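Local atomic coordinates of DNA polymerase sliding clamp 2 (Thermococcus kodakarensis, PDB entry 3LX2), a protein that forms a homotrimeric ring around DNA and probably serves as a moving platform that tethers the polymerase and other proteins during replication. Residues I5-A10 with M56-Y61; G35-A40 with D50-E55; A134-G139 with P184-L189. All coordinates share one frame; numbering follows the deposited sequence.

Contact 1. Residues I5-A10 with M56-Y61; sequences IVFDSA and MLFSKY. With SO4 (sulfate ion), chain E.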
ATOM      1  N   ILE A   5     -32.391   4.553  11.608  1.00 42.48           N
ATOM      2  CA  ILE A   5     -31.331   5.102  12.405  1.00 40.88           C
ATOM      3  C   ILE A   5     -30.294   5.701  11.462  1.00 40.84           C
ATOM      4  O   ILE A   5     -29.948   5.094  10.439  1.00 41.21           O
ATOM      5  CB  ILE A   5     -30.685   3.953  13.241  1.00 41.49           C
ATOM      6  CG1 ILE A   5     -31.589   3.616  14.424  1.00 41.10           C
ATOM      7  CG2 ILE A   5     -29.276   4.286  13.715  1.00 35.78           C
ATOM      8  CD1 ILE A   5     -31.261   2.246  15.106  1.00 44.09           C
ATOM      9  N   VAL A   6     -29.776   6.867  11.819  1.00 39.35           N
ATOM     10  CA  VAL A   6     -28.835   7.561  10.992  1.00 38.60           C
ATOM     11  C   VAL A   6     -27.626   7.910  11.833  1.00 38.90           C
ATOM     12  O   VAL A   6     -27.776   8.579  12.880  1.00 38.18           O
ATOM     13  CB  VAL A   6     -29.412   8.885  10.459  1.00 38.95           C
ATOM     14  CG1 VAL A   6     -28.410   9.517   9.569  1.00 38.05           C
ATOM     15  CG2 VAL A   6     -30.756   8.685   9.693  1.00 38.38           C
ATOM     16  N   PHE A   7     -26.446   7.453  11.397  1.00 37.92           N
ATOM     17  CA  PHE A   7     -25.207   7.796  12.074  1.00 39.29           C
ATOM     18  C   PHE A   7     -24.372   8.666  11.135  1.00 38.77           C
ATOM     19  O   PHE A   7     -24.271   8.393   9.963  1.00 39.41           O
ATOM     20  CB  PHE A   7     -24.481   6.501  12.526  1.00 40.04           C
ATOM     21  CG  PHE A   7     -23.278   6.729  13.443  1.00 43.16           C
ATOM     22  CD1 PHE A   7     -23.430   7.235  14.736  1.00 49.92           C
ATOM     23  CD2 PHE A   7     -21.980   6.396  13.019  1.00 47.03           C
ATOM     24  CE1 PHE A   7     -22.280   7.425  15.612  1.00 51.33           C
ATOM     25  CE2 PHE A   7     -20.835   6.559  13.870  1.00 48.94           C
ATOM     26  CZ  PHE A   7     -20.985   7.072  15.170  1.00 50.08           C
ATOM     27  N   ASP A   8     -23.755   9.720  11.620  1.00 39.81           N
ATOM     28  CA  ASP A   8     -23.112  10.645  10.671  1.00 41.48           C
ATOM     29  C   ASP A   8     -21.708  10.267  10.217  1.00 41.38           C
ATOM     30  O   ASP A   8     -21.039  11.052   9.526  1.00 43.00           O
ATOM     31  CB  ASP A   8     -23.119  12.075  11.190  1.00 41.80           C
ATOM     32  CG  ASP A   8     -22.334  12.209  12.438  1.00 44.77           C
ATOM     33  OD1 ASP A   8     -21.578  11.264  12.749  1.00 47.53           O
ATOM     34  OD2 ASP A   8     -22.444  13.258  13.095  1.00 48.49           O
ATOM     35  N   SER A   9     -21.233   9.081  10.578  1.00 40.94           N
ATOM     36  CA  SER A   9     -19.951   8.619  10.027  1.00 39.72           C
ATOM     37  C   SER A   9     -19.901   7.108   9.775  1.00 38.72           C
ATOM     38  O   SER A   9     -19.596   6.305  10.685  1.00 39.02           O
ATOM     39  CB  SER A   9     -18.792   9.092  10.906  1.00 39.17           C
ATOM     40  OG  SER A   9     -17.554   8.688  10.362  1.00 40.49           O
ATOM     41  N   ALA A  10     -20.204   6.732   8.539  1.00 37.48           N
ATOM     42  CA  ALA A  10     -20.176   5.348   8.159  1.00 37.77           C
ATOM     43  C   ALA A  10     -18.786   4.710   8.429  1.00 37.26           C
ATOM     44  O   ALA A  10     -18.688   3.551   8.799  1.00 35.72           O
ATOM     45  CB  ALA A  10     -20.583   5.214   6.727  1.00 37.31           C
ATOM     46  N   MET A  56     -28.565   8.694  21.719  1.00 41.48           N
ATOM     47  CA  MET A  56     -27.953  10.048  21.586  1.00 42.30           C
ATOM     48  C   MET A  56     -26.730  10.135  20.611  1.00 43.25           C
ATOM     49  O   MET A  56     -26.370  11.229  20.149  1.00 42.63           O
ATOM     50  CB  MET A  56     -27.591  10.660  22.954  1.00 40.86           C
ATOM     51  CG  MET A  56     -26.264  10.205  23.521  1.00 42.26           C
ATOM     52  SD  MET A  56     -25.767  11.128  25.034  1.00 50.13           S
ATOM     53  CE  MET A  56     -27.139  10.502  26.051  1.00 47.17           C
ATOM     54  N   LEU A  57     -26.103   8.986  20.309  1.00 43.96           N
ATOM     55  CA  LEU A  57     -24.935   8.934  19.407  1.00 43.65           C
ATOM     56  C   LEU A  57     -25.283   9.166  17.945  1.00 42.62           C
ATOM     57  O   LEU A  57     -24.426   9.512  17.125  1.00 42.55           O
ATOM     58  CB  LEU A  57     -24.238   7.563  19.568  1.00 45.20           C
ATOM     59  CG  LEU A  57     -23.237   7.457  20.708  1.00 44.94           C
ATOM     60  CD1 LEU A  57     -22.840   6.031  20.824  1.00 49.78           C
ATOM     61  CD2 LEU A  57     -22.055   8.304  20.312  1.00 48.34           C
ATOM     62  N   PHE A  58     -26.554   9.004  17.631  1.00 42.39           N
ATOM     63  CA  PHE A  58     -27.042   8.955  16.253  1.00 42.78           C
ATOM     64  C   PHE A  58     -27.691  10.276  15.802  1.00 43.20           C
ATOM     65  O   PHE A  58     -28.446  10.819  16.577  1.00 44.25           O
ATOM     66  CB  PHE A  58     -28.031   7.766  16.145  1.00 42.03           C
ATOM     67  CG  PHE A  58     -27.385   6.430  16.426  1.00 40.46           C
ATOM     68  CD1 PHE A  58     -26.803   5.691  15.397  1.00 40.70           C
ATOM     69  CD2 PHE A  58     -27.293   5.931  17.735  1.00 39.22           C
ATOM     70  CE1 PHE A  58     -26.168   4.424  15.667  1.00 39.08           C
ATOM     71  CE2 PHE A  58     -26.658   4.677  18.015  1.00 40.48           C
ATOM     72  CZ  PHE A  58     -26.086   3.934  16.972  1.00 37.38           C
ATOM     73  N   SER A  59     -27.412  10.792  14.587  1.00 42.65           N
ATOM     74  CA  SER A  59     -28.120  11.999  14.107  1.00 42.59           C
ATOM     75  C   SER A  59     -29.648  11.890  14.143  1.00 43.07           C
ATOM     76  O   SER A  59     -30.314  12.831  14.547  1.00 42.70           O
ATOM     77  CB  SER A  59     -27.750  12.381  12.696  1.00 41.46           C
ATOM     78  OG  SER A  59     -26.422  12.091  12.420  1.00 44.24           O
ATOM     79  N   LYS A  60     -30.194  10.786  13.661  1.00 43.43           N
ATOM     80  CA  LYS A  60     -31.638  10.512  13.767  1.00 44.47           C
ATOM     81  C   LYS A  60     -31.774   9.114  14.332  1.00 44.25           C
ATOM     82  O   LYS A  60     -31.107   8.197  13.950  1.00 45.40           O
ATOM     83  CB  LYS A  60     -32.391  10.596  12.423  1.00 44.79           C
ATOM     84  CG  LYS A  60     -32.250  11.923  11.641  1.00 44.88           C
ATOM     85  CD  LYS A  60     -33.437  12.858  11.820  1.00 44.94           C
ATOM     86  CE  LYS A  60     -33.005  14.346  12.053  1.00 46.60           C
ATOM     87  NZ  LYS A  60     -34.166  15.395  12.182  1.00 48.71           N
ATOM     88  N   TYR A  61     -32.628   8.946  15.293  1.00 45.01           N
ATOM     89  CA  TYR A  61     -32.765   7.662  15.839  1.00 44.49           C
ATOM     90  C   TYR A  61     -34.230   7.532  15.970  1.00 44.99           C
ATOM     91  O   TYR A  61     -34.851   8.412  16.549  1.00 44.38           O
ATOM     92  CB  TYR A  61     -32.143   7.626  17.217  1.00 43.72           C
ATOM     93  CG  TYR A  61     -32.057   6.217  17.723  1.00 43.13           C
ATOM     94  CD1 TYR A  61     -30.938   5.443  17.431  1.00 42.09           C
ATOM     95  CD2 TYR A  61     -33.090   5.646  18.493  1.00 40.07           C
ATOM     96  CE1 TYR A  61     -30.831   4.146  17.884  1.00 43.19           C
ATOM     97  CE2 TYR A  61     -32.992   4.352  18.949  1.00 38.93           C
ATOM     98  CZ  TYR A  61     -31.853   3.601  18.637  1.00 42.60           C
ATOM     99  OH  TYR A  61     -31.694   2.298  19.050  1.00 45.89           O
TER
HETATM  100  S   SO4 E 261     -15.260  10.625   8.486  1.00 56.55           S
HETATM  101  O1  SO4 E 261     -15.665   9.746   9.542  1.00 54.64           O
HETATM  102  O2  SO4 E 261     -15.570  10.059   7.167  1.00 54.19           O
HETATM  103  O3  SO4 E 261     -16.069  11.828   8.736  1.00 59.57           O
HETATM  104  O4  SO4 E 261     -13.806  10.903   8.530  1.00 53.71           O
HETATM  105  O   HOH W   1     -24.340  10.231  14.098  1.00 51.96           O

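Contact 2. Residues G35-A40 with D50-E55; sequences GIQMRA and DLNLPE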
ATOM      1  N   GLY A  35     -31.369   2.528  22.523  1.00 46.78           N
ATOM      2  CA  GLY A  35     -30.145   2.316  21.820  1.00 45.05           C
ATOM      3  C   GLY A  35     -29.935   0.922  21.301  1.00 43.17           C
ATOM      4  O   GLY A  35     -30.869   0.148  21.272  1.00 41.65           O
ATOM      5  N   ILE A  36     -28.710   0.646  20.842  1.00 42.48           N
ATOM      6  CA  ILE A  36     -28.304  -0.672  20.308  1.00 41.61           C
ATOM      7  C   ILE A  36     -27.319  -1.343  21.272  1.00 42.14           C
ATOM      8  O   ILE A  36     -26.458  -0.680  21.912  1.00 40.48           O
ATOM      9  CB  ILE A  36     -27.624  -0.547  18.913  1.00 42.08           C
ATOM     10  CG1 ILE A  36     -28.629  -0.300  17.786  1.00 42.95           C
ATOM     11  CG2 ILE A  36     -26.801  -1.798  18.529  1.00 40.74           C
ATOM     12  CD1 ILE A  36     -28.050   0.568  16.656  1.00 41.47           C
ATOM     13  N   GLN A  37     -27.443  -2.668  21.343  1.00 42.68           N
ATOM     14  CA  GLN A  37     -26.656  -3.504  22.244  1.00 43.97           C
ATOM     15  C   GLN A  37     -26.375  -4.834  21.604  1.00 44.46           C
ATOM     16  O   GLN A  37     -27.225  -5.416  20.929  1.00 44.66           O
ATOM     17  CB  GLN A  37     -27.398  -3.720  23.594  1.00 44.38           C
ATOM     18  CG  GLN A  37     -27.471  -2.441  24.458  1.00 45.10           C
ATOM     19  CD  GLN A  37     -28.365  -2.560  25.685  1.00 51.29           C
ATOM     20  OE1 GLN A  37     -29.173  -3.490  25.829  1.00 53.61           O
ATOM     21  NE2 GLN A  37     -28.241  -1.591  26.572  1.00 53.07           N
ATOM     22  N   MET A  38     -25.166  -5.310  21.825  1.00 44.96           N
ATOM     23  CA  MET A  38     -24.791  -6.619  21.411  1.00 45.95           C
ATOM     24  C   MET A  38     -23.899  -7.200  22.477  1.00 45.62           C
ATOM     25  O   MET A  38     -23.147  -6.487  23.125  1.00 44.91           O
ATOM     26  CB  MET A  38     -24.069  -6.580  20.081  1.00 46.76           C
ATOM     27  CG  MET A  38     -23.346  -7.867  19.776  1.00 50.23           C
ATOM     28  SD  MET A  38     -22.382  -7.637  18.294  1.00 57.99           S
ATOM     29  CE  MET A  38     -21.322  -9.039  18.381  1.00 55.50           C
ATOM     30  N   ARG A  39     -24.010  -8.509  22.640  1.00 45.79           N
ATOM     31  CA  ARG A  39     -23.214  -9.256  23.548  1.00 46.47           C
ATOM     32  C   ARG A  39     -23.037 -10.586  22.898  1.00 47.64           C
ATOM     33  O   ARG A  39     -24.015 -11.217  22.501  1.00 47.48           O
ATOM     34  CB  ARG A  39     -23.899  -9.437  24.887  1.00 46.53           C
ATOM     35  CG  ARG A  39     -22.960 -10.157  25.869  1.00 47.77           C
ATOM     36  CD  ARG A  39     -23.411 -10.133  27.312  1.00 47.78           C
ATOM     37  NE  ARG A  39     -23.622  -8.808  27.907  1.00 48.71           N
ATOM     38  CZ  ARG A  39     -24.112  -8.645  29.136  1.00 51.92           C
ATOM     39  NH1 ARG A  39     -24.431  -9.726  29.873  1.00 51.41           N
ATOM     40  NH2 ARG A  39     -24.286  -7.426  29.639  1.00 51.80           N
ATOM     41  N   ALA A  40     -21.782 -11.004  22.747  1.00 48.13           N
ATOM     42  CA  ALA A  40     -21.510 -12.248  22.061  1.00 47.88           C
ATOM     43  C   ALA A  40     -20.202 -12.829  22.573  1.00 48.29           C
ATOM     44  O   ALA A  40     -19.414 -12.115  23.251  1.00 47.08           O
ATOM     45  CB  ALA A  40     -21.438 -12.000  20.594  1.00 48.67           C
ATOM     46  N   ASP A  50     -19.102  -6.865  24.775  1.00 44.38           N
ATOM     47  CA  ASP A  50     -20.247  -6.174  25.259  1.00 44.41           C
ATOM     48  C   ASP A  50     -20.306  -4.715  24.723  1.00 44.10           C
ATOM     49  O   ASP A  50     -19.461  -3.868  24.980  1.00 44.06           O
ATOM     50  CB  ASP A  50     -20.311  -6.256  26.779  1.00 45.56           C
ATOM     51  CG  ASP A  50     -21.626  -5.745  27.334  1.00 48.08           C
ATOM     52  OD1 ASP A  50     -22.626  -5.754  26.599  1.00 47.75           O
ATOM     53  OD2 ASP A  50     -21.664  -5.323  28.526  1.00 58.55           O
ATOM     54  N   LEU A  51     -21.342  -4.449  23.961  1.00 44.15           N
ATOM     55  CA  LEU A  51     -21.406  -3.273  23.135  1.00 44.78           C
ATOM     56  C   LEU A  51     -22.684  -2.517  23.464  1.00 43.72           C
ATOM     57  O   LEU A  51     -23.801  -3.065  23.404  1.00 42.84           O
ATOM     58  CB  LEU A  51     -21.410  -3.721  21.667  1.00 44.99           C
ATOM     59  CG  LEU A  51     -21.858  -2.772  20.577  1.00 49.41           C
ATOM     60  CD1 LEU A  51     -20.940  -1.535  20.538  1.00 54.92           C
ATOM     61  CD2 LEU A  51     -21.821  -3.473  19.200  1.00 53.13           C
ATOM     62  N   ASN A  52     -22.525  -1.247  23.789  1.00 42.71           N
ATOM     63  CA  ASN A  52     -23.685  -0.410  23.974  1.00 42.23           C
ATOM     64  C   ASN A  52     -23.657   0.960  23.264  1.00 41.05           C
ATOM     65  O   ASN A  52     -22.837   1.818  23.560  1.00 41.37           O
ATOM     66  CB  ASN A  52     -24.011  -0.284  25.457  1.00 42.19           C
ATOM     67  CG  ASN A  52     -25.123   0.697  25.711  1.00 45.28           C
ATOM     68  OD1 ASN A  52     -26.312   0.383  25.604  1.00 43.87           O
ATOM     69  ND2 ASN A  52     -24.734   1.931  26.026  1.00 49.76           N
ATOM     70  N   LEU A  53     -24.609   1.154  22.364  1.00 40.04           N
ATOM     71  CA  LEU A  53     -24.711   2.349  21.546  1.00 39.13           C
ATOM     72  C   LEU A  53     -26.035   3.110  21.796  1.00 39.15           C
ATOM     73  O   LEU A  53     -27.048   2.852  21.142  1.00 39.33           O
ATOM     74  CB  LEU A  53     -24.538   1.994  20.056  1.00 37.06           C
ATOM     75  CG  LEU A  53     -23.229   1.322  19.607  1.00 35.75           C
ATOM     76  CD1 LEU A  53     -23.203   0.990  18.082  1.00 33.63           C
ATOM     77  CD2 LEU A  53     -22.031   2.076  20.005  1.00 32.92           C
ATOM     78  N   PRO A  54     -26.027   4.053  22.736  1.00 39.56           N
ATOM     79  CA  PRO A  54     -27.257   4.783  23.117  1.00 39.49           C
ATOM     80  C   PRO A  54     -27.723   5.698  21.984  1.00 39.59           C
ATOM     81  O   PRO A  54     -26.906   6.256  21.263  1.00 40.29           O
ATOM     82  CB  PRO A  54     -26.817   5.631  24.326  1.00 38.52           C
ATOM     83  CG  PRO A  54     -25.522   5.048  24.780  1.00 41.83           C
ATOM     84  CD  PRO A  54     -24.864   4.472  23.541  1.00 40.13           C
ATOM     85  N   GLU A  55     -29.024   5.875  21.849  1.00 40.22           N
ATOM     86  CA  GLU A  55     -29.591   6.701  20.779  1.00 40.96           C
ATOM     87  C   GLU A  55     -28.977   8.056  20.623  1.00 40.80           C
ATOM     88  O   GLU A  55     -28.865   8.537  19.501  1.00 40.24           O
ATOM     89  CB  GLU A  55     -31.062   6.897  21.001  1.00 41.98           C
ATOM     90  CG  GLU A  55     -31.353   7.749  22.215  1.00 46.07           C
ATOM     91  CD  GLU A  55     -32.816   7.946  22.415  1.00 52.05           C
ATOM     92  OE1 GLU A  55     -33.557   8.089  21.423  1.00 52.97           O
ATOM     93  OE2 GLU A  55     -33.231   7.933  23.581  1.00 57.99           O
TER

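Contact 3. Residues A134-G139 with P184-L189; sequences AVVLAG and PGLLDL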
ATOM      1  N   ALA A 134      -6.188   0.556  34.677  1.00 49.04           N
ATOM      2  CA  ALA A 134      -5.353   1.581  34.110  1.00 47.05           C
ATOM      3  C   ALA A 134      -6.067   2.240  32.976  1.00 46.34           C
ATOM      4  O   ALA A 134      -7.040   1.701  32.500  1.00 47.15           O
ATOM      5  CB  ALA A 134      -4.056   1.003  33.657  1.00 46.50           C
ATOM      6  N   VAL A 135      -5.614   3.422  32.573  1.00 45.53           N
ATOM      7  CA  VAL A 135      -6.080   4.044  31.339  1.00 45.43           C
ATOM      8  C   VAL A 135      -4.812   4.300  30.564  1.00 46.63           C
ATOM      9  O   VAL A 135      -3.868   4.907  31.083  1.00 47.29           O
ATOM     10  CB  VAL A 135      -6.817   5.418  31.535  1.00 45.20           C
ATOM     11  CG1 VAL A 135      -7.501   5.845  30.234  1.00 43.62           C
ATOM     12  CG2 VAL A 135      -7.855   5.350  32.663  1.00 41.91           C
ATOM     13  N   VAL A 136      -4.784   3.856  29.318  1.00 46.61           N
ATOM     14  CA  VAL A 136      -3.578   3.933  28.544  1.00 47.54           C
ATOM     15  C   VAL A 136      -4.015   4.426  27.222  1.00 47.34           C
ATOM     16  O   VAL A 136      -5.212   4.367  26.930  1.00 49.37           O
ATOM     17  CB  VAL A 136      -2.971   2.538  28.322  1.00 47.57           C
ATOM     18  CG1 VAL A 136      -2.666   1.877  29.613  1.00 45.28           C
ATOM     19  CG2 VAL A 136      -3.975   1.681  27.521  1.00 50.82           C
ATOM     20  N   LEU A 137      -3.066   4.882  26.422  1.00 46.60           N
ATOM     21  CA  LEU A 137      -3.328   5.300  25.054  1.00 47.40           C
ATOM     22  C   LEU A 137      -3.241   4.102  24.129  1.00 47.67           C
ATOM     23  O   LEU A 137      -2.379   3.236  24.313  1.00 48.43           O
ATOM     24  CB  LEU A 137      -2.309   6.345  24.612  1.00 48.08           C
ATOM     25  CG  LEU A 137      -2.359   7.820  25.068  1.00 50.67           C
ATOM     26  CD1 LEU A 137      -1.245   8.548  24.409  1.00 51.44           C
ATOM     27  CD2 LEU A 137      -3.707   8.476  24.664  1.00 52.90           C
ATOM     28  N   ALA A 138      -4.089   4.063  23.111  1.00 47.02           N
ATOM     29  CA  ALA A 138      -4.177   2.892  22.223  1.00 47.18           C
ATOM     30  C   ALA A 138      -2.864   2.556  21.542  1.00 47.95           C
ATOM     31  O   ALA A 138      -2.524   1.365  21.392  1.00 47.01           O
ATOM     32  CB  ALA A 138      -5.287   3.080  21.179  1.00 46.74           C
ATOM     33  N   GLY A 139      -2.138   3.621  21.147  1.00 48.30           N
ATOM     34  CA  GLY A 139      -0.825   3.533  20.488  1.00 48.83           C
ATOM     35  C   GLY A 139       0.202   2.863  21.373  1.00 49.60           C
ATOM     36  O   GLY A 139       1.040   2.108  20.902  1.00 49.19           O
ATOM     37  N   PRO A 184       3.534   9.543  28.485  1.00 51.28           N
ATOM     38  CA  PRO A 184       2.245  10.044  27.928  1.00 51.79           C
ATOM     39  C   PRO A 184       1.163   8.930  27.807  1.00 52.38           C
ATOM     40  O   PRO A 184       0.015   9.096  28.242  1.00 52.18           O
ATOM     41  CB  PRO A 184       2.618  10.586  26.533  1.00 50.62           C
ATOM     42  CG  PRO A 184       4.149  10.501  26.434  1.00 49.77           C
ATOM     43  CD  PRO A 184       4.695   9.770  27.595  1.00 50.32           C
ATOM     44  N   GLY A 185       1.563   7.787  27.252  1.00 53.34           N
ATOM     45  CA  GLY A 185       0.681   6.621  27.084  1.00 53.30           C
ATOM     46  C   GLY A 185      -0.048   6.127  28.326  1.00 53.47           C
ATOM     47  O   GLY A 185      -1.051   5.417  28.205  1.00 53.76           O
ATOM     48  N   LEU A 186       0.445   6.459  29.519  1.00 53.30           N
ATOM     49  CA  LEU A 186      -0.276   6.058  30.729  1.00 53.52           C
ATOM     50  C   LEU A 186      -1.041   7.280  31.262  1.00 54.55           C
ATOM     51  O   LEU A 186      -0.458   8.337  31.479  1.00 54.10           O
ATOM     52  CB  LEU A 186       0.681   5.502  31.768  1.00 52.05           C
ATOM     53  CG  LEU A 186       0.103   4.781  32.995  1.00 50.73           C
ATOM     54  CD1 LEU A 186      -0.649   3.504  32.660  1.00 45.71           C
ATOM     55  CD2 LEU A 186       1.199   4.460  33.999  1.00 48.22           C
ATOM     56  N   LEU A 187      -2.351   7.182  31.408  1.00 55.65           N
ATOM     57  CA  LEU A 187      -3.053   8.352  31.946  1.00 56.69           C
ATOM     58  C   LEU A 187      -3.384   8.147  33.423  1.00 57.58           C
ATOM     59  O   LEU A 187      -3.521   9.120  34.168  1.00 57.38           O
ATOM     60  CB  LEU A 187      -4.304   8.687  31.173  1.00 56.01           C
ATOM     61  CG  LEU A 187      -4.261   9.043  29.692  1.00 57.05           C
ATOM     62  CD1 LEU A 187      -5.678   9.385  29.242  1.00 56.25           C
ATOM     63  CD2 LEU A 187      -3.338  10.217  29.411  1.00 57.42           C
ATOM     64  N   ASP A 188      -3.456   6.887  33.849  1.00 58.55           N
ATOM     65  CA  ASP A 188      -3.983   6.586  35.166  1.00 60.31           C
ATOM     66  C   ASP A 188      -3.681   5.154  35.553  1.00 60.98           C
ATOM     67  O   ASP A 188      -3.724   4.263  34.715  1.00 60.10           O
ATOM     68  CB  ASP A 188      -5.503   6.830  35.180  1.00 60.92           C
ATOM     69  CG  ASP A 188      -6.145   6.454  36.511  1.00 62.86           C
ATOM     70  OD1 ASP A 188      -5.588   6.811  37.572  1.00 64.33           O
ATOM     71  OD2 ASP A 188      -7.202   5.782  36.498  1.00 64.76           O
ATOM     72  N   LEU A 189      -3.399   4.932  36.830  1.00 62.48           N
ATOM     73  CA  LEU A 189      -3.029   3.607  37.275  1.00 64.73           C
ATOM     74  C   LEU A 189      -3.363   3.333  38.731  1.00 66.62           C
ATOM     75  O   LEU A 189      -2.824   3.954  39.644  1.00 67.77           O
ATOM     76  CB  LEU A 189      -1.550   3.340  36.995  1.00 64.31           C
ATOM     77  CG  LEU A 189      -1.014   2.037  37.561  1.00 63.98           C
ATOM     78  CD1 LEU A 189      -1.743   0.840  36.934  1.00 62.64           C
ATOM     79  CD2 LEU A 189       0.471   2.004  37.307  1.00 64.92           C
TER

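Contact 1. Residues I5-A10 with M56-Y61
Two first torsions swing the rings of Phe-58 and Phe-7 toward each other: Phe-58 CG is anti to its carbonyl carbon (chi1 -62°), while Phe-7 CG is anti to its backbone N (chi1 -171°). The rings form an offset edge-to-face pair. The edge of Phe-7 is turned toward the face of Phe-58, with the planes 60° apart. Phe-7 CD1 and Phe-58 CD1 are 3.8 Å apart. Ile-5 comes to the same ring atom by its CG2 branch, which lies 3.3 Å from Phe-58 CD1. Its longer branch runs alongside Tyr-61, with Ile-5 CD1 3.4 Å from Tyr-61 CE1. Tyr-61 OH is hydrogen-bonded to Asn-32 O. Ile-36 of strand 35-41 touches both Ile-5 and Phe-58.

The backbones are joined at Val-6. Val-6 N donates to Lys-60 O over 2.8 Å. The return bond from Lys-60 N to Val-6 O is weak, at 3.4 Å. Val-6 CG2 also rests 3.7 Å from Lys-60 CB, before the lysine chain bends away. Water 1 bridges the segments further along. It accepts from Asp-8 N at 2.6 Å and donates to Leu-57 O at 3.1 Å. It is also hydrogen-bonded to Ser-59 OG. The carboxylate of Asp-8 has its salt-bridge partner in Arg-235.

Ser-9 caps helix 10-21 through Glu-12 N. Ser-59 and Lys-60 both face Val-6, which makes a classic beta bulge. It lies where strand 60-63 edges an antiparallel sheet of the N-terminal PCNA domain.

Contact 2. Residues G35-A40 with D50-E55
Leu-53 N donates to Ile-36 O over 2.6 Å, the shortest hydrogen bond between the two strands and nearly straight at 175°. Asn-52 CA approaches the same oxygen with a CA-H...O contact. Ile-36 N returns a bond to Leu-53 O, and Met-38 and Leu-51 exchange a second pair of backbone bonds.

Polar side chains meet on one face. Gln-37 and Asn-52 lie side by side and point the same way. Gln-37 NE2 donates to Asn-52 OD1 at 2.9 Å. The acceptor lies in the amide plane of Gln-37, but the two amide planes are turned 54° apart. Next to them, Arg-39 and Asp-50 form a weak salt bridge. Arg-39 NE reaches Asp-50 OD1 at 3.5 Å, at the edge of the guanidinium. The carboxylate stands almost upright to that group, with the planes 86° apart. Arg-39 NH1 is hydrogen-bonded to Ile-123 O.

The other face is apolar. Met-38 CB lies 3.9 Å from Leu-51 CD2, and Ile-36 CB lies 4.2 Å from Leu-53 CB. At the open end of the hairpin the backbones draw together: Gly-35 CA is 4.0 Å from Pro-54 CA. Gly-35 has no CB; one there would run into Leu-53 O and Pro-54 CA, and the backbone angles alone would already demand a glycine.

This is an antiparallel beta hairpin within a nine-stranded sheet. Strand 26-31 flanks it beyond 35-41, and strand 238-244 flanks it beyond 47-54. Helix 10-21 covers the apolar face, where Leu-20 touches Met-38 and Leu-51, and Phe-13 and Leu-16 touch Leu-53.

Contact 3. Residues A134-G139 with P184-L189
Leu-137 lies over Gly-185 next to a classic beta bulge between antiparallel strands 132-137 and 186-191. Its CG is anti to the carbonyl carbon (chi1 -76°), which lays the chain over Gly-185 CA. Leu-137 CB is 3.9 Å from Gly-185 CA. Leu-137 CG keeps to the same atom at 3.8 Å. At the tip, Leu-137 CD1 also meets Gly-185 CA, and it comes within 4.1 Å of Pro-184 O. The leucine thus rests directly on the main chain of Gly-185. A backbone bond fastens the pair, with Leu-137 N donating to Gly-185 O over 2.7 Å.

The bulge centres on Val-135 O. Leu-187 N donates to Val-135 O at 2.8 Å. A second, weak bond runs from Asp-188 N to Val-135 O at 3.4 Å. Both residues therefore face Val-135, and the register slips by one between Val-135 and Val-136. Val-135 CG2 packs against Asp-188 CB, while Val-135 CG1 approaches Leu-187 CD1.

Strand 186-191 is the outermost strand of the nine-stranded sheet at this end. Strand 217-222 flanks 132-137 on its other side. Pro-184 packs on Asp-106 of a neighbouring subunit. On the buried face, where Leu-164 covers Val-136 and Leu-186, Leu-186 CD1 touches both Ala-134 CB and Val-136 CG1, 4.0 Å from the latter.

Contacts 1 and 2 are neighbours, with centres about 14 Å apart. Contact 2 is nested in the loop that contact 1 closes. They touch: Tyr-61 OH packs 3.2 Å from Gly-35 C, Phe-58 CE2 3.6 Å from Leu-53 O. Contact 3, later in the chain, shares the nine-stranded sheet with contact 2, but centres are about 25 Å and nearest atoms about 16 Å apart. Contacts 1 and 3 stay about 17 Å apart at nearest atoms. Both have a classic bulge beside a strand leading into a helix, consistent with the two similar domains of a PCNA subunit. A sulfate, probably from the crystallisation liquor, lies by Ser-9 and is bonded to Arg-86 N.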